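Local structure of PHA granule-associated protein (Aeromonas hydrophila, 5IP0) at the interface of chains A and B and the interface of chains A and C. The protein binds the surface of polyhydroxyalkanoate (PHA) granules as a phasin, an amphiphilic structural protein with biosurfactant character. Residues are numbered along the deposited sequence; one frame, centred on the assembly and turned at random. Chains: chain A/B/C, PHA granule-associated protein.

Contact 1: the interface of chains A and B. Residues chain A 34, 37-38, 41, 45, 86-87, 90; chain B 23-24, 27-28.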
loop_
_atom_site.group_PDB
_atom_site.type_symbol
_atom_site.label_atom_id
_atom_site.label_comp_id
_atom_site.label_asym_id
_atom_site.label_seq_id
_atom_site.Cartn_x
_atom_site.Cartn_y
_atom_site.Cartn_z
ATOM N N LEU A 34 -2.372 3.440 6.424
ATOM C CA LEU A 34 -2.540 3.736 5.002
ATOM C C LEU A 34 -2.524 2.464 4.145
ATOM O O LEU A 34 -3.345 2.291 3.235
ATOM C CB LEU A 34 -1.435 4.677 4.554
ATOM C CG LEU A 34 -1.569 6.083 5.086
ATOM C CD1 LEU A 34 -0.319 6.862 4.817
ATOM C CD2 LEU A 34 -2.735 6.749 4.402
ATOM N N LEU A 37 -5.799 0.698 4.514
ATOM C CA LEU A 37 -6.811 1.396 3.722
ATOM C C LEU A 37 -6.736 1.051 2.240
ATOM O O LEU A 37 -7.770 0.834 1.599
ATOM C CB LEU A 37 -6.661 2.905 3.894
ATOM C CG LEU A 37 -7.561 3.610 4.888
ATOM C CD1 LEU A 37 -7.256 5.072 4.842
ATOM C CD2 LEU A 37 -8.988 3.356 4.441
ATOM N N GLN A 38 -5.523 1.027 1.667
ATOM C CA GLN A 38 -5.361 0.689 0.249
ATOM C C GLN A 38 -5.809 -0.748 -0.033
ATOM O O GLN A 38 -6.421 -1.024 -1.075
ATOM C CB GLN A 38 -3.911 0.920 -0.184
ATOM C CG GLN A 38 -3.660 0.832 -1.690
ATOM C CD GLN A 38 -4.107 2.056 -2.477
ATOM O OE1 GLN A 38 -5.293 2.220 -2.780
ATOM N NE2 GLN A 38 -3.138 2.887 -2.878
ATOM N N SER A 41 -9.678 -0.731 0.033
ATOM C CA SER A 41 -10.192 -0.163 -1.216
ATOM C C SER A 41 -10.053 -1.153 -2.360
ATOM O O SER A 41 -11.013 -1.411 -3.097
ATOM C CB SER A 41 -9.457 1.131 -1.581
ATOM O OG SER A 41 -9.724 2.171 -0.668
ATOM N N TYR A 45 -13.128 -2.630 -4.701
ATOM C CA TYR A 45 -13.273 -2.539 -6.153
ATOM C C TYR A 45 -13.275 -3.922 -6.808
ATOM O O TYR A 45 -14.029 -4.169 -7.761
ATOM C CB TYR A 45 -12.154 -1.692 -6.746
ATOM C CG TYR A 45 -12.023 -0.272 -6.259
ATOM C CD1 TYR A 45 -13.136 0.486 -5.904
ATOM C CD2 TYR A 45 -10.769 0.327 -6.188
ATOM C CE1 TYR A 45 -12.988 1.806 -5.480
ATOM C CE2 TYR A 45 -10.608 1.630 -5.772
ATOM C CZ TYR A 45 -11.709 2.379 -5.422
ATOM O OH TYR A 45 -11.503 3.689 -5.010
ATOM N N ASP A 86 -14.444 5.606 2.106
ATOM C CA ASP A 86 -12.986 5.605 1.967
ATOM C C ASP A 86 -12.406 6.996 2.205
ATOM O O ASP A 86 -11.416 7.154 2.934
ATOM C CB ASP A 86 -12.566 5.109 0.576
ATOM C CG ASP A 86 -12.433 3.596 0.479
ATOM O OD1 ASP A 86 -12.521 2.913 1.526
ATOM O OD2 ASP A 86 -12.167 3.107 -0.659
ATOM N N ILE A 87 -12.996 8.020 1.575
ATOM C CA ILE A 87 -12.505 9.381 1.801
ATOM C C ILE A 87 -12.588 9.741 3.282
ATOM O O ILE A 87 -11.679 10.366 3.843
ATOM C CB ILE A 87 -13.290 10.398 0.953
ATOM C CG1 ILE A 87 -13.170 10.059 -0.523
ATOM C CG2 ILE A 87 -12.730 11.797 1.171
ATOM C CD1 ILE A 87 -13.864 11.042 -1.418
ATOM N N LEU A 90 -9.911 8.088 5.304
ATOM C CA LEU A 90 -8.633 8.753 5.084
ATOM C C LEU A 90 -8.545 10.069 5.836
ATOM O O LEU A 90 -7.527 10.352 6.475
ATOM C CB LEU A 90 -8.393 8.970 3.599
ATOM C CG LEU A 90 -7.028 9.591 3.363
ATOM C CD1 LEU A 90 -5.977 8.841 4.122
ATOM C CD2 LEU A 90 -6.747 9.454 1.906
ATOM N N TYR B 23 -8.046 9.033 -5.535
ATOM C CA TYR B 23 -7.969 8.638 -4.130
ATOM C C TYR B 23 -6.915 7.562 -3.887
ATOM O O TYR B 23 -6.152 7.633 -2.910
ATOM C CB TYR B 23 -9.334 8.137 -3.668
ATOM C CG TYR B 23 -9.278 7.376 -2.372
ATOM C CD1 TYR B 23 -8.921 8.023 -1.205
ATOM C CD2 TYR B 23 -9.599 6.020 -2.303
ATOM C CE1 TYR B 23 -8.861 7.361 -0.016
ATOM C CE2 TYR B 23 -9.547 5.341 -1.101
ATOM C CZ TYR B 23 -9.163 6.029 0.041
ATOM O OH TYR B 23 -9.083 5.428 1.272
ATOM N N ASN B 24 -6.870 6.533 -4.742
ATOM C CA ASN B 24 -5.814 5.544 -4.568
ATOM C C ASN B 24 -4.443 6.174 -4.761
ATOM O O ASN B 24 -3.484 5.827 -4.055
ATOM C CB ASN B 24 -6.054 4.367 -5.505
ATOM C CG ASN B 24 -7.269 3.545 -5.104
ATOM O OD1 ASN B 24 -8.281 3.550 -5.789
ATOM N ND2 ASN B 24 -7.160 2.816 -3.989
ATOM N N LEU B 27 -3.506 8.074 -1.589
ATOM C CA LEU B 27 -3.147 7.047 -0.605
ATOM C C LEU B 27 -1.697 6.593 -0.760
ATOM O O LEU B 27 -0.879 6.673 0.175
ATOM C CB LEU B 27 -4.087 5.847 -0.778
ATOM C CG LEU B 27 -4.705 5.132 0.416
ATOM C CD1 LEU B 27 -5.018 6.160 1.486
ATOM C CD2 LEU B 27 -5.973 4.374 -0.014
ATOM N N ALA B 28 -1.378 6.084 -1.954
ATOM C CA ALA B 28 -0.035 5.583 -2.213
ATOM C C ALA B 28 0.991 6.703 -2.094
ATOM O O ALA B 28 2.090 6.506 -1.558
ATOM C CB ALA B 28 0.006 4.928 -3.590
#

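Contact 2: the interface of chains A and C. Residues chain A 38-39, 42, 45-46; chain C 38-39, 42, 45-46.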
loop_
_atom_site.group_PDB
_atom_site.type_symbol
_atom_site.label_atom_id
_atom_site.label_comp_id
_atom_site.label_asym_id
_atom_site.label_seq_id
_atom_site.Cartn_x
_atom_site.Cartn_y
_atom_site.Cartn_z
ATOM N N GLN A 38 -5.523 1.027 1.667
ATOM C CA GLN A 38 -5.361 0.689 0.249
ATOM C C GLN A 38 -5.809 -0.748 -0.033
ATOM O O GLN A 38 -6.421 -1.024 -1.075
ATOM C CB GLN A 38 -3.911 0.920 -0.184
ATOM C CG GLN A 38 -3.660 0.832 -1.690
ATOM C CD GLN A 38 -4.107 2.056 -2.477
ATOM O OE1 GLN A 38 -5.293 2.220 -2.780
ATOM N NE2 GLN A 38 -3.138 2.887 -2.878
ATOM N N LEU A 39 -5.465 -1.683 0.862
ATOM C CA LEU A 39 -5.931 -3.057 0.736
ATOM C C LEU A 39 -7.445 -3.153 0.760
ATOM O O LEU A 39 -8.036 -3.901 -0.024
ATOM C CB LEU A 39 -5.341 -3.916 1.851
ATOM C CG LEU A 39 -5.905 -5.332 2.085
ATOM C CD1 LEU A 39 -5.969 -6.192 0.844
ATOM C CD2 LEU A 39 -5.057 -6.020 3.116
ATOM N N ALA A 42 -8.855 -1.725 -2.513
ATOM C CA ALA A 42 -8.613 -2.679 -3.586
ATOM C C ALA A 42 -9.580 -3.858 -3.491
ATOM O O ALA A 42 -10.239 -4.217 -4.475
ATOM C CB ALA A 42 -7.156 -3.144 -3.536
ATOM N N TYR A 45 -13.128 -2.630 -4.701
ATOM C CA TYR A 45 -13.273 -2.539 -6.153
ATOM C C TYR A 45 -13.275 -3.922 -6.808
ATOM O O TYR A 45 -14.029 -4.169 -7.761
ATOM C CB TYR A 45 -12.154 -1.692 -6.746
ATOM C CG TYR A 45 -12.023 -0.272 -6.259
ATOM C CD1 TYR A 45 -13.136 0.486 -5.904
ATOM C CD2 TYR A 45 -10.769 0.327 -6.188
ATOM C CE1 TYR A 45 -12.988 1.806 -5.480
ATOM C CE2 TYR A 45 -10.608 1.630 -5.772
ATOM C CZ TYR A 45 -11.709 2.379 -5.422
ATOM O OH TYR A 45 -11.503 3.689 -5.010
ATOM N N ALA A 46 -12.437 -4.836 -6.317
ATOM C CA ALA A 46 -12.441 -6.175 -6.881
ATOM C C ALA A 46 -13.799 -6.846 -6.682
ATOM O O ALA A 46 -14.417 -7.317 -7.647
ATOM C CB ALA A 46 -11.318 -7.004 -6.258
ATOM N N GLN C 38 0.691 -2.219 -5.655
ATOM C CA GLN C 38 -0.664 -2.242 -5.098
ATOM C C GLN C 38 -1.541 -1.172 -5.713
ATOM O O GLN C 38 -2.702 -1.434 -6.039
ATOM C CB GLN C 38 -0.634 -2.079 -3.572
ATOM C CG GLN C 38 -2.039 -2.113 -2.895
ATOM C CD GLN C 38 -2.710 -3.494 -2.827
ATOM O OE1 GLN C 38 -2.729 -4.163 -1.782
ATOM N NE2 GLN C 38 -3.262 -3.928 -3.961
ATOM N N LEU C 39 -1.017 0.045 -5.861
ATOM C CA LEU C 39 -1.782 1.100 -6.518
ATOM C C LEU C 39 -2.168 0.704 -7.935
ATOM O O LEU C 39 -3.303 0.933 -8.360
ATOM C CB LEU C 39 -0.998 2.411 -6.500
ATOM C CG LEU C 39 -1.498 3.572 -7.360
ATOM C CD1 LEU C 39 -2.958 3.836 -7.142
ATOM C CD2 LEU C 39 -0.714 4.824 -7.038
ATOM N N ALA C 42 -4.969 -1.816 -7.700
ATOM C CA ALA C 42 -6.197 -1.150 -7.291
ATOM C C ALA C 42 -6.814 -0.410 -8.466
ATOM O O ALA C 42 -7.998 -0.578 -8.776
ATOM C CB ALA C 42 -5.912 -0.204 -6.121
ATOM N N TYR C 45 -8.525 -2.946 -10.951
ATOM C CA TYR C 45 -9.852 -3.423 -10.556
ATOM C C TYR C 45 -10.883 -2.298 -10.650
ATOM O O TYR C 45 -12.024 -2.506 -11.098
ATOM C CB TYR C 45 -9.807 -3.994 -9.135
ATOM C CG TYR C 45 -8.725 -5.036 -8.892
ATOM C CD1 TYR C 45 -8.315 -5.928 -9.894
ATOM C CD2 TYR C 45 -8.081 -5.096 -7.658
ATOM C CE1 TYR C 45 -7.306 -6.855 -9.655
ATOM C CE2 TYR C 45 -7.078 -6.016 -7.413
ATOM C CZ TYR C 45 -6.691 -6.888 -8.408
ATOM O OH TYR C 45 -5.685 -7.789 -8.133
ATOM N N ALA C 46 -10.482 -1.087 -10.265
ATOM C CA ALA C 46 -11.385 0.047 -10.344
ATOM C C ALA C 46 -11.826 0.292 -11.778
ATOM O O ALA C 46 -13.025 0.362 -12.063
ATOM C CB ALA C 46 -10.701 1.288 -9.781
#

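Contact 1: the interface of chains A and B
Two residues one helical turn apart on chain B, B:Tyr23 and B:Leu27, carry most of the apolar packing. B:Tyr23 has CG anti to the backbone N (chi1 165°), which sends its ring between the two long helices of chain A. CB of A:Leu90 lies in plane at the ring's edge, and its methyl CD2 is 3.5 Å from CE1 of B:Tyr23. CB of A:Asp86 lies 3.5 Å from CE2 of B:Tyr23, and its side chain crosses the tyrosine at about a right angle. The phenol tip, OH, points at A:Leu37, whose CD2 is 3.8 Å from it, and also lies 3.3 Å from the backbone O of A:Asp86. B:Leu27 spreads its two methyls: CD1 meets CD2 of A:Leu90 at 3.7 Å and also touches A:Leu34, while CD2 packs along A:Gln38, near its CA and its amide.

The polar contacts centre on B:Asn24. NE2 of the A:Gln38 amide donates to the backbone O of B:Asn24 at 3.2 Å. The bond is fairly straight, but the donor stands above the carbonyl plane. The two side-chain amides lie nearly coplanar. A:Tyr45 meets B:Asn24 tip to tip, ring and amide steeply inclined, and its OH gives a weak hydrogen bond to OD1.

Within chain A, OG of A:Ser41 donates to OD2 of the A:Asp86 carboxylate at 2.6 Å, from above its plane. This ties the two helices together beside the B:Tyr23 ring, and OG also lies at that ring's edge.

In the deposited assembly, whose pairing may not form in the cell, the site lies where helix 18-49 of chain B packs against the groove between helices 17-60 and 65-108 of chain A.

Contact 2: the interface of chains A and C
A:Tyr45 leads this contact from the chain A side, and its twin C:Tyr45 does the same from chain C. Its CG is anti to the carbonyl carbon (chi1 -59°), so the side chain leaves alongside the backbone N. CB comes first. It lies 4.1 Å from CB of C:Tyr45, so the two tyrosines meet at their roots rather than by their rings. The same CB also nears the backbone N of C:Ala46. CG then passes over C:Ala46, near its CA and CB. The firmest touch comes one atom further on: CD2 of A:Tyr45 rests 3.7 Å from the methyl CB of C:Ala46. CD2 is also 3.9 Å from the backbone O of C:Ala42. CE2 still grazes the C:Ala46 methyl at 4.0 Å. The ring then runs on away from chain C.

The exchange is repeated with the chains swapped. CD2 of C:Tyr45 lies 4.0 Å from CB of A:Ala46. The small alanines let the two helices come close, and CB of A:Ala42 meets CB of C:Ala42 at 4.1 Å.

At the other end the two Gln38 residues meet through their aliphatic stems. CG of A:Gln38 lies 3.6 Å from CG of C:Gln38, and the two side chains slide past each other in opposite directions. Both are bent at chi2, near 75°. The bends carry the amides apart, with their planes 57° from each other. NE2 of C:Gln38 then lies over the A:Ala42 methyl.

No hydrogen bond crosses this patch. It is a two-fold symmetric helix-to-helix packing of helix 17-60 of chain A on helix 18-57 of chain C. It joins two copies in the deposited tetramer, though the structure alone does not show that this pairing forms on the granule.

The C-alpha centres of contact 1 and contact 2 lie about 8 Å apart. Both use helix 17-60 of chain A, and both include A:Gln38 and A:Tyr45. Each of these residues therefore faces two neighbours at once. The hydrogen bond of A:Gln38 goes to chain B, while its CG packs on chain C; the ring tip of A:Tyr45 serves chain B while its base serves chain C. The two contacts differ in kind: the A-B interface is not an exact two-fold, whereas the A-C interface is two-fold. Together they may couple the packing of three chains in the deposited tetramer.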